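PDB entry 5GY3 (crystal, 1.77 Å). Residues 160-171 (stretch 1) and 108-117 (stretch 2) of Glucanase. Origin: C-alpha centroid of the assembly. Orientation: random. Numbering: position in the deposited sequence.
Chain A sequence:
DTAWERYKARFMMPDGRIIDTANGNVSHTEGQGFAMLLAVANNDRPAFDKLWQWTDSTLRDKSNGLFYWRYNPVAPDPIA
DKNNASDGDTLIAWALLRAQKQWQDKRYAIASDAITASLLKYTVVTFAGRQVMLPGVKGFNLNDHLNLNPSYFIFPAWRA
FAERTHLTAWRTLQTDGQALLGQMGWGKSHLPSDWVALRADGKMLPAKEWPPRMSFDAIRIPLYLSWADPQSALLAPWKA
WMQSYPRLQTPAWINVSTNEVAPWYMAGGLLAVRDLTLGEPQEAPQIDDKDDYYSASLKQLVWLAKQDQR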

# COMPACT_ATOMS: atom_id res chain seq x y z
N ALA A 160 1.82 -10.71 9.09
CA ALA A 160 1.04 -10.52 10.31
C ALA A 160 -0.25 -11.33 10.27
O ALA A 160 -0.63 -11.95 11.27
CB ALA A 160 0.73 -9.04 10.51
N PHE A 161 -0.94 -11.32 9.12
CA PHE A 161 -2.16 -12.12 9.00
C PHE A 161 -1.87 -13.59 9.29
O PHE A 161 -2.60 -14.25 10.04
CB PHE A 161 -2.75 -12.00 7.60
CG PHE A 161 -3.18 -10.60 7.21
CD1 PHE A 161 -3.40 -9.62 8.15
CD2 PHE A 161 -3.38 -10.29 5.86
CE1 PHE A 161 -3.82 -8.33 7.78
CE2 PHE A 161 -3.80 -9.02 5.47
CZ PHE A 161 -4.00 -8.03 6.44
N ALA A 162 -0.81 -14.12 8.69
CA ALA A 162 -0.49 -15.54 8.84
C ALA A 162 -0.24 -15.93 10.29
O ALA A 162 -0.56 -17.05 10.69
CB ALA A 162 0.73 -15.90 7.99
N GLU A 163 0.34 -15.03 11.08
CA GLU A 163 0.58 -15.33 12.49
C GLU A 163 -0.72 -15.45 13.29
O GLU A 163 -0.69 -16.01 14.39
CB GLU A 163 1.44 -14.25 13.12
CG GLU A 163 2.76 -14.03 12.41
CD GLU A 163 3.59 -12.97 13.11
OE1 GLU A 163 3.20 -11.78 13.07
OE2 GLU A 163 4.62 -13.32 13.70
N ARG A 164 -1.82 -14.90 12.78
CA ARG A 164 -3.12 -14.79 13.43
C ARG A 164 -4.10 -15.84 12.93
O ARG A 164 -4.79 -16.48 13.73
CB ARG A 164 -3.67 -13.37 13.18
CG ARG A 164 -5.17 -13.16 13.45
CD ARG A 164 -5.45 -12.93 14.93
NE ARG A 164 -6.87 -12.92 15.23
CZ ARG A 164 -7.37 -12.98 16.46
NH1 ARG A 164 -6.55 -13.05 17.49
NH2 ARG A 164 -8.69 -12.96 16.65
N THR A 165 -4.17 -16.06 11.62
CA THR A 165 -5.26 -16.87 11.07
C THR A 165 -4.90 -17.31 9.66
O THR A 165 -4.11 -16.65 8.97
CB THR A 165 -6.58 -16.08 11.09
OG1 THR A 165 -7.66 -16.93 10.67
CG2 THR A 165 -6.51 -14.84 10.18
N HIS A 166 -5.50 -18.44 9.24
CA HIS A 166 -5.32 -18.98 7.89
C HIS A 166 -3.84 -18.98 7.51
O HIS A 166 -3.45 -18.52 6.44
CB HIS A 166 -6.13 -18.19 6.86
CG HIS A 166 -7.61 -18.22 7.06
ND1 HIS A 166 -8.24 -17.57 8.10
CD2 HIS A 166 -8.60 -18.81 6.34
CE1 HIS A 166 -9.54 -17.75 8.03
NE2 HIS A 166 -9.79 -18.51 6.97
N LEU A 167 -3.01 -19.49 8.42
CA LEU A 167 -1.56 -19.39 8.24
C LEU A 167 -1.12 -19.93 6.88
O LEU A 167 -0.34 -19.28 6.16
CB LEU A 167 -0.84 -20.13 9.37
CG LEU A 167 0.69 -20.18 9.31
CD1 LEU A 167 1.24 -20.21 10.73
CD2 LEU A 167 1.18 -21.40 8.55
N THR A 168 -1.57 -21.13 6.52
CA THR A 168 -1.09 -21.74 5.29
C THR A 168 -1.46 -20.91 4.06
O THR A 168 -0.63 -20.70 3.17
CB THR A 168 -1.64 -23.16 5.15
OG1 THR A 168 -1.35 -23.89 6.36
CG2 THR A 168 -1.00 -23.86 3.96
N ALA A 169 -2.71 -20.42 4.00
CA ALA A 169 -3.12 -19.66 2.82
C ALA A 169 -2.36 -18.34 2.70
O ALA A 169 -1.98 -17.93 1.59
CB ALA A 169 -4.64 -19.40 2.86
N TRP A 170 -2.15 -17.65 3.82
CA TRP A 170 -1.43 -16.38 3.76
C TRP A 170 0.04 -16.60 3.46
O TRP A 170 0.66 -15.81 2.73
CB TRP A 170 -1.61 -15.59 5.06
CG TRP A 170 -2.95 -14.91 5.15
CD1 TRP A 170 -3.98 -15.22 6.00
CD2 TRP A 170 -3.42 -13.84 4.32
NE1 TRP A 170 -5.06 -14.40 5.76
CE2 TRP A 170 -4.74 -13.54 4.73
CE3 TRP A 170 -2.85 -13.11 3.27
CZ2 TRP A 170 -5.50 -12.54 4.13
CZ3 TRP A 170 -3.62 -12.09 2.68
CH2 TRP A 170 -4.93 -11.83 3.11
N ARG A 171 0.61 -17.67 4.01
CA ARG A 171 2.01 -17.98 3.71
C ARG A 171 2.19 -18.33 2.24
O ARG A 171 3.17 -17.91 1.61
CB ARG A 171 2.49 -19.12 4.60
CG ARG A 171 2.86 -18.68 5.99
CD ARG A 171 3.83 -19.66 6.62
NE ARG A 171 4.16 -19.30 7.99
CZ ARG A 171 4.83 -20.09 8.82
NH1 ARG A 171 5.24 -21.29 8.42
NH2 ARG A 171 5.08 -19.69 10.06
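Stretch 2 108-117: YAIASDAITA

Stretch 2 is helical throughout, from Tyr 108 to Ala 117, and belongs to a helix that extends beyond it at both ends. It lies across a bend in stretch 1, where the helix that enters at Ala 160 gives way to a short turn and a second helix starts at Leu 167, with His 166 at its N-cap position. The axes of helix 160-164 and helix 108-117 cross at -107° and approach to 11.3 Å, so the two run closer to perpendicular than to parallel or antiparallel. In CA register, Phe 161 lies nearest Thr 116 (CA to CA, 7.3 Å), Thr 165 nearest Asp 113 (CA to CA, 7.3 Å) and His 166 nearest Ala 117 (CA to CA, 8.1 Å). Together the stretches bury 398 Å².

Thr 116 has the largest share of this surface, 88 Å², and meets both helices of stretch 1. Its side chain, with chi1 in the p well, places CG2 over one face of the Phe 161 ring, 3.5 Å from the ring centroid and 7° off the normal, a CH-pi contact with the methyl almost directly above the ring centre. From the second helix, Trp 170 brings its edge to the same residue: Trp 170 CZ2 is 3.6 Å from Thr 116 O and 3.8 Å from Thr 116 CB. The methyl of Thr 165 closes in as well, with CG2 3.8 Å from Thr 116 OG1. Water 1 bridges the two stretches at this point, accepting a hydrogen bond from Trp 170 NE1 at 2.9 Å and hydrogen-bonding to Thr 116 OG1 at 3.0 Å.

About one turn earlier in stretch 2, Asp 113 forms a two-pronged salt bridge with Arg 164; the two cover 54 and 75 Å². Arg 164 NE donates to Asp 113 OD1 at 2.9 Å and Arg 164 NH2 to Asp 113 OD2 at 2.6 Å, with N-H...O angles of 167° and 162°; the carboxylate thus meets the guanidinium edge-on, each oxygen taking one hydrogen. This leaves a face of the guanidinium free to pack on Ala 109, whose CB is 3.6 Å from Arg 164 CZ. Ala 109 precedes Asp 113 by four residues, so the same side of the helix offers both the charge and the apolar surface.

At the turn, Thr 165 OG1 and His 166 ND1 share a hydrogen bond of 2.7 Å, while His 166 CE1 reaches Ala 117 CB at 4.5 Å, a looser contact.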

# COMPACT_ATOMS: atom_id res chain seq x y z
N TYR A 108 -10.81 -5.54 18.16
CA TYR A 108 -10.10 -5.11 16.95
C TYR A 108 -9.63 -6.31 16.13
O TYR A 108 -9.65 -6.27 14.89
CB TYR A 108 -8.90 -4.24 17.30
CG TYR A 108 -9.22 -2.92 17.96
CD1 TYR A 108 -10.08 -2.01 17.36
CD2 TYR A 108 -8.65 -2.58 19.18
CE1 TYR A 108 -10.36 -0.79 17.96
CE2 TYR A 108 -8.93 -1.37 19.79
CZ TYR A 108 -9.78 -0.47 19.17
OH TYR A 108 -10.06 0.75 19.77
N ALA A 109 -9.18 -7.37 16.80
CA ALA A 109 -8.72 -8.56 16.08
C ALA A 109 -9.88 -9.32 15.47
O ALA A 109 -9.74 -9.89 14.38
CB ALA A 109 -7.92 -9.45 17.02
N ILE A 110 -11.04 -9.34 16.14
CA ILE A 110 -12.21 -9.99 15.56
C ILE A 110 -12.64 -9.26 14.29
O ILE A 110 -13.03 -9.89 13.30
CB ILE A 110 -13.35 -10.09 16.60
CG1 ILE A 110 -12.97 -11.14 17.64
CG2 ILE A 110 -14.69 -10.40 15.92
CD1 ILE A 110 -13.84 -11.13 18.89
N ALA A 111 -12.53 -7.92 14.29
CA ALA A 111 -12.83 -7.17 13.08
C ALA A 111 -11.83 -7.49 11.97
O ALA A 111 -12.21 -7.68 10.81
CB ALA A 111 -12.84 -5.67 13.38
N SER A 112 -10.54 -7.54 12.32
CA SER A 112 -9.52 -7.88 11.34
C SER A 112 -9.80 -9.23 10.70
O SER A 112 -9.71 -9.37 9.47
CB SER A 112 -8.14 -7.88 12.02
OG SER A 112 -7.13 -8.23 11.09
N ASP A 113 -10.14 -10.23 11.52
CA ASP A 113 -10.33 -11.59 11.02
C ASP A 113 -11.40 -11.65 9.94
O ASP A 113 -11.29 -12.44 8.99
CB ASP A 113 -10.72 -12.52 12.17
CG ASP A 113 -9.63 -12.71 13.19
OD1 ASP A 113 -8.45 -12.51 12.85
OD2 ASP A 113 -9.95 -13.09 14.35
N ALA A 114 -12.48 -10.87 10.08
CA ALA A 114 -13.53 -10.88 9.07
C ALA A 114 -13.02 -10.35 7.74
O ALA A 114 -13.33 -10.91 6.68
CB ALA A 114 -14.73 -10.06 9.56
N ILE A 115 -12.22 -9.28 7.78
CA ILE A 115 -11.69 -8.67 6.57
C ILE A 115 -10.67 -9.59 5.91
O ILE A 115 -10.68 -9.76 4.68
CB ILE A 115 -11.08 -7.29 6.89
CG1 ILE A 115 -12.16 -6.38 7.50
CG2 ILE A 115 -10.44 -6.67 5.63
CD1 ILE A 115 -11.61 -5.17 8.24
N THR A 116 -9.76 -10.20 6.69
CA THR A 116 -8.78 -11.08 6.07
C THR A 116 -9.45 -12.32 5.47
O THR A 116 -9.05 -12.78 4.40
CB THR A 116 -7.67 -11.49 7.04
OG1 THR A 116 -8.22 -12.15 8.20
CG2 THR A 116 -6.89 -10.27 7.49
N ALA A 117 -10.49 -12.85 6.12
CA ALA A 117 -11.23 -13.95 5.51
C ALA A 117 -11.90 -13.50 4.22
O ALA A 117 -11.92 -14.24 3.22
CB ALA A 117 -12.26 -14.52 6.48
O HOH W 1 -7.68 -14.77 6.89